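Local coordinates for protein 2''-aminoglycoside nucleotidyltransferase (Klebsiella pneumoniae, PDB 4WQK) that confers resistance to kanamycin, gentamicin, tobramycin and related aminoglycosides by adenylating their 2''-hydroxyl group in a magnesium-dependent reaction, at residues 6-10 against 42-46; 30-35 against 113-117. All coordinates share one frame. Residues are numbered along the deposited sequence.

Contact 1: 6-10 against 42-46; sequences QVTLI and KHDDI. With MG (magnesium ion), chain B.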
loop_
_atom_site.group_PDB
_atom_site.type_symbol
_atom_site.label_atom_id
_atom_site.label_comp_id
_atom_site.label_asym_id
_atom_site.label_seq_id
_atom_site.Cartn_x
_atom_site.Cartn_y
_atom_site.Cartn_z
ATOM N N GLN A 6 -12.119 4.143 9.432
ATOM C CA GLN A 6 -11.057 4.112 8.432
ATOM C C GLN A 6 -11.617 4.217 7.019
ATOM O O GLN A 6 -11.022 4.883 6.182
ATOM C CB GLN A 6 -10.187 2.841 8.532
ATOM C CG GLN A 6 -9.238 2.889 9.686
ATOM C CD GLN A 6 -8.415 1.626 9.787
ATOM O OE1 GLN A 6 -8.626 0.668 9.036
ATOM N NE2 GLN A 6 -7.495 1.605 10.747
ATOM N N VAL A 7 -12.752 3.566 6.758
ATOM C CA VAL A 7 -13.363 3.645 5.419
ATOM C C VAL A 7 -13.739 5.093 5.122
ATOM O O VAL A 7 -13.398 5.621 4.047
ATOM C CB VAL A 7 -14.607 2.743 5.286
ATOM C CG1 VAL A 7 -15.393 3.076 4.005
ATOM C CG2 VAL A 7 -14.179 1.268 5.235
ATOM N N THR A 8 -14.353 5.762 6.087
ATOM C CA THR A 8 -14.773 7.147 5.885
ATOM C C THR A 8 -13.536 8.013 5.644
ATOM O O THR A 8 -13.521 8.871 4.741
ATOM C CB THR A 8 -15.562 7.666 7.083
ATOM O OG1 THR A 8 -16.771 6.904 7.212
ATOM C CG2 THR A 8 -15.922 9.119 6.878
ATOM N N LEU A 9 -12.441 7.757 6.383
ATOM C CA LEU A 9 -11.216 8.520 6.201
ATOM C C LEU A 9 -10.554 8.275 4.854
ATOM O O LEU A 9 -10.101 9.224 4.190
ATOM C CB LEU A 9 -10.237 8.214 7.349
ATOM C CG LEU A 9 -8.912 8.973 7.219
ATOM C CD1 LEU A 9 -9.122 10.487 7.304
ATOM C CD2 LEU A 9 -8.019 8.512 8.378
ATOM N N ILE A 10 -10.477 7.020 4.409
ATOM C CA ILE A 10 -9.978 6.670 3.092
ATOM C C ILE A 10 -10.785 7.424 2.030
ATOM O O ILE A 10 -10.198 8.024 1.108
ATOM C CB ILE A 10 -10.044 5.140 2.839
ATOM C CG1 ILE A 10 -8.983 4.437 3.685
ATOM C CG2 ILE A 10 -9.821 4.845 1.366
ATOM C CD1 ILE A 10 -9.173 2.893 3.753
ATOM N N LYS A 42 -9.578 -6.258 10.867
ATOM C CA LYS A 42 -9.310 -4.917 11.361
ATOM C C LYS A 42 -7.865 -4.572 11.002
ATOM O O LYS A 42 -6.956 -5.382 11.179
ATOM C CB LYS A 42 -9.548 -4.835 12.879
ATOM C CG LYS A 42 -9.399 -3.437 13.461
ATOM C CD LYS A 42 -10.505 -2.507 12.973
ATOM C CE LYS A 42 -10.104 -1.026 13.102
ATOM N NZ LYS A 42 -11.010 -0.134 12.313
ATOM N N HIS A 43 -7.665 -3.360 10.507
ATOM C CA HIS A 43 -6.340 -2.884 10.061
ATOM C C HIS A 43 -5.765 -1.864 11.030
ATOM O O HIS A 43 -6.475 -0.951 11.461
ATOM C CB HIS A 43 -6.455 -2.276 8.667
ATOM C CG HIS A 43 -6.932 -3.242 7.641
ATOM N ND1 HIS A 43 -6.130 -4.258 7.161
ATOM C CD2 HIS A 43 -8.138 -3.390 7.045
ATOM C CE1 HIS A 43 -6.829 -4.987 6.308
ATOM N NE2 HIS A 43 -8.038 -4.471 6.202
ATOM N N ASP A 44 -4.482 -2.013 11.372
ATOM C CA ASP A 44 -3.834 -1.128 12.333
ATOM C C ASP A 44 -3.697 0.290 11.782
ATOM O O ASP A 44 -3.668 1.260 12.546
ATOM C CB ASP A 44 -2.431 -1.643 12.705
ATOM C CG ASP A 44 -2.453 -2.860 13.618
ATOM O OD1 ASP A 44 -3.516 -3.219 14.188
ATOM O OD2 ASP A 44 -1.359 -3.449 13.776
ATOM N N ASP A 45 -3.578 0.390 10.466
ATOM C CA ASP A 45 -3.405 1.689 9.829
ATOM C C ASP A 45 -3.790 1.629 8.358
ATOM O O ASP A 45 -4.228 0.584 7.880
ATOM C CB ASP A 45 -1.965 2.184 9.996
ATOM C CG ASP A 45 -0.945 1.299 9.317
ATOM O OD1 ASP A 45 -1.289 0.507 8.422
ATOM O OD2 ASP A 45 0.232 1.384 9.705
ATOM N N ILE A 46 -3.664 2.758 7.660
ATOM C CA ILE A 46 -3.943 2.832 6.245
ATOM C C ILE A 46 -2.610 3.091 5.535
ATOM O O ILE A 46 -1.964 4.081 5.823
ATOM C CB ILE A 46 -4.908 3.968 5.900
ATOM C CG1 ILE A 46 -6.255 3.749 6.606
ATOM C CG2 ILE A 46 -5.169 4.055 4.412
ATOM C CD1 ILE A 46 -6.988 5.040 6.820
HETATM MG MG MG B . -0.507 -1.015 7.421
HETATM O O HOH W 1 -9.863 -1.527 10.084
HETATM O O HOH W 2 -2.722 -1.516 6.979
HETATM O O HOH W 3 -0.355 -3.104 6.196
HETATM O O HOH W 4 1.091 -1.769 6.987
HETATM O O HOH W 5 -0.389 -2.051 9.120
#
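Polar contacts between the first turns of helix 5-19 and the loop 42-46 centre on the buried carboxamide of Q6. Its extended side chain reaches the loop backbone, where NE2 of Q6 donates to O of H43 at 2.8 Å, a nearly straight bond. On the other side of the amide, OE1 of Q6 accepts from a water (2.7 Å) that in turn accepts hydrogen bonds from N of H43 and NZ of K42, both at 2.9 Å. Q6 thus serves one backbone carbonyl directly and the amide of the same residue through water, while its oxygen and nitrogen also bond W30 and E84. The imidazole of H43 turns to D33 for its own hydrogen bond.

Apolar packing lies beside this polar patch. CD1 of I46 sits 3.9 Å from CD2 of L9 and 3.8 Å from CG1 of I10, and it also lies 4.2 Å from CG of Q6. I46 lies on strand 46-51, which runs parallel to strand 84-93 in the central sheet of the nucleotidyltransferase fold, so I46 links helix 5-19 to the sheet that carries the metal-binding aspartates.

Metal binding occupies the opposite side of the loop. The CA-to-CB bond of D45 points away from the helix, and OD1 of D45 ligates magnesium at 2.0 Å. Four waters bind the same ion; one of them, 2.3 Å from the metal, also donates to O of D45 at 2.7 Å. D47 shares in binding magnesium, and D87 completes the acidic cluster that holds two ions. The exposed D44 instead forms a salt bridge with K148 of the C-terminal domain.

Contact 2: 30-35 against 113-117; sequences WAIDAR and EGVIA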
loop_
_atom_site.group_PDB
_atom_site.type_symbol
_atom_site.label_atom_id
_atom_site.label_comp_id
_atom_site.label_asym_id
_atom_site.label_seq_id
_atom_site.Cartn_x
_atom_site.Cartn_y
_atom_site.Cartn_z
ATOM N N TRP A 30 -5.014 -2.906 3.532
ATOM C CA TRP A 30 -6.190 -2.328 2.884
ATOM C C TRP A 30 -6.186 -2.564 1.364
ATOM O O TRP A 30 -7.252 -2.675 0.773
ATOM C CB TRP A 30 -6.292 -0.820 3.182
ATOM C CG TRP A 30 -7.225 -0.534 4.325
ATOM C CD1 TRP A 30 -6.887 -0.068 5.553
ATOM C CD2 TRP A 30 -8.638 -0.745 4.337
ATOM N NE1 TRP A 30 -8.023 0.060 6.330
ATOM C CE2 TRP A 30 -9.113 -0.334 5.602
ATOM C CE3 TRP A 30 -9.548 -1.213 3.389
ATOM C CZ2 TRP A 30 -10.474 -0.419 5.964
ATOM C CZ3 TRP A 30 -10.888 -1.299 3.737
ATOM C CH2 TRP A 30 -11.340 -0.905 5.024
ATOM N N ALA A 31 -4.998 -2.675 0.747
ATOM C CA ALA A 31 -4.952 -2.941 -0.705
ATOM C C ALA A 31 -5.451 -4.334 -1.006
ATOM O O ALA A 31 -6.158 -4.578 -2.036
ATOM C CB ALA A 31 -3.559 -2.785 -1.264
ATOM N N ILE A 32 -5.105 -5.288 -0.131
ATOM C CA ILE A 32 -5.623 -6.652 -0.263
ATOM C C ILE A 32 -7.165 -6.649 -0.185
ATOM O O ILE A 32 -7.832 -7.220 -1.045
ATOM C CB ILE A 32 -5.027 -7.582 0.827
ATOM C CG1 ILE A 32 -3.499 -7.644 0.645
ATOM C CG2 ILE A 32 -5.684 -8.980 0.805
ATOM C CD1 ILE A 32 -2.785 -8.357 1.790
ATOM N N ASP A 33 -7.714 -5.974 0.817
ATOM C CA ASP A 33 -9.173 -5.944 0.985
ATOM C C ASP A 33 -9.824 -5.188 -0.164
ATOM O O ASP A 33 -10.898 -5.608 -0.616
ATOM C CB ASP A 33 -9.550 -5.313 2.326
ATOM C CG ASP A 33 -9.350 -6.267 3.497
ATOM O OD1 ASP A 33 -8.762 -7.389 3.331
ATOM O OD2 ASP A 33 -9.800 -5.915 4.615
ATOM N N ALA A 34 -9.160 -4.135 -0.646
ATOM C CA ALA A 34 -9.712 -3.376 -1.777
ATOM C C ALA A 34 -9.763 -4.252 -3.045
ATOM O O ALA A 34 -10.779 -4.274 -3.755
ATOM C CB ALA A 34 -8.931 -2.135 -1.975
ATOM N N ARG A 35 -8.674 -4.964 -3.348
ATOM C CA ARG A 35 -8.677 -5.821 -4.522
ATOM C C ARG A 35 -9.694 -6.937 -4.384
ATOM O O ARG A 35 -10.311 -7.386 -5.377
ATOM C CB ARG A 35 -7.280 -6.428 -4.754
ATOM C CG ARG A 35 -6.331 -5.404 -5.319
ATOM C CD ARG A 35 -4.994 -6.002 -5.767
ATOM N NE ARG A 35 -4.277 -4.920 -6.417
ATOM C CZ ARG A 35 -4.388 -4.608 -7.704
ATOM N NH1 ARG A 35 -5.151 -5.350 -8.520
ATOM N NH2 ARG A 35 -3.732 -3.553 -8.177
ATOM N N GLU A 113 -8.269 -0.674 -9.479
ATOM C CA GLU A 113 -8.426 -2.126 -9.517
ATOM C C GLU A 113 -8.990 -2.697 -8.227
ATOM O O GLU A 113 -9.019 -3.930 -8.020
ATOM C CB GLU A 113 -7.047 -2.751 -9.843
ATOM C CG GLU A 113 -6.641 -2.435 -11.284
ATOM C CD GLU A 113 -5.278 -3.008 -11.713
ATOM O OE1 GLU A 113 -4.526 -3.498 -10.862
ATOM O OE2 GLU A 113 -4.980 -2.945 -12.926
ATOM N N GLY A 114 -9.426 -1.833 -7.316
ATOM C CA GLY A 114 -10.060 -2.295 -6.093
ATOM C C GLY A 114 -11.328 -1.500 -5.842
ATOM O O GLY A 114 -11.632 -0.540 -6.573
ATOM N N VAL A 115 -12.083 -1.911 -4.831
ATOM C CA VAL A 115 -13.314 -1.219 -4.447
ATOM C C VAL A 115 -13.387 -1.258 -2.947
ATOM O O VAL A 115 -13.142 -2.310 -2.352
ATOM C CB VAL A 115 -14.603 -1.867 -5.025
ATOM C CG1 VAL A 115 -15.859 -1.093 -4.574
ATOM C CG2 VAL A 115 -14.578 -2.000 -6.533
ATOM N N ILE A 116 -13.631 -0.094 -2.331
ATOM C CA ILE A 116 -13.849 0.001 -0.888
ATOM C C ILE A 116 -15.211 0.673 -0.653
ATOM O O ILE A 116 -15.388 1.868 -0.990
ATOM C CB ILE A 116 -12.723 0.802 -0.203
ATOM C CG1 ILE A 116 -11.365 0.097 -0.372
ATOM C CG2 ILE A 116 -13.081 1.037 1.297
ATOM C CD1 ILE A 116 -10.174 0.899 0.186
ATOM N N ALA A 117 -16.181 -0.065 -0.110
ATOM C CA ALA A 117 -17.505 0.465 0.186
ATOM C C ALA A 117 -18.076 1.185 -1.036
ATOM O O ALA A 117 -18.568 2.318 -0.954
ATOM C CB ALA A 117 -17.465 1.395 1.388
HETATM O O HOH W 6 -12.990 -3.404 0.161
#
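Helix 28-36 of the N-terminal domain meets strand 114-116 of the C-terminal domain almost at right angles, the axes of the two short segments crossing at 99° and approaching to 6.3 Å. One backbone hydrogen bond joins them directly: N of V115 donates to O of A34 at 2.9 Å. This carbonyl lies near the C-terminal end of the helix. The neighbouring carbonyls are bridged by a water, which donates to O of V115 at 2.7 Å and, weakly, to O of D33 at 3.1 Å. O of I116 is taken up by NE2 of H11 in helix 5-19.

R35 and E113 supply the charged link. OE1 of E113 receives NH2 of R35 at 2.8 Å and NH1 of R35 at 3.1 Å, lying near the guanidinium plane in a salt bridge. The same guanidinium group is satisfied further by the carbonyls of C123 and N124, and it makes a cation-pi contact with W126. The carboxylate of D33 turns away, to T40 and H43, and the indole NE1 of W30 is taken up by Q6.

Close backbone approach depends on G114, whose CA lies 3.1 Å from O of A34; a CB there would clash with C of A34. Beyond it, the side chain of I116 packs on the helix, with CG1 of I116 3.7 Å from CB of A34 and CD1 of I116 3.9 Å from CE3 of W30. Strand 114-116 forms a small antiparallel hairpin with strand 119-121, in which E113 and G114 both face V121: a classic beta bulge, set where the C-terminal domain packs against the N-terminal one.

In the fold
The two contacts, with centres about 12 Å apart, meet directly through helix 28-36. OE1 of Q6 and NE1 of W30 lie 2.8 Å apart, as do NE2 of H43 and OD2 of D33, both probable hydrogen bonds. The indole of W30 also packs against H43 and V7, with CE2 of W30 3.5 Å from CD2 of H43 and CH2 of W30 3.6 Å from CG2 of V7. Contact 1 carries the metal ligand D45, whose side chain is about 6 Å from that of W30; contact 2 therefore ties the C-terminal domain to a helix whose W30 lies close to that ligand. Kanamycin binds in the cleft between these two domains.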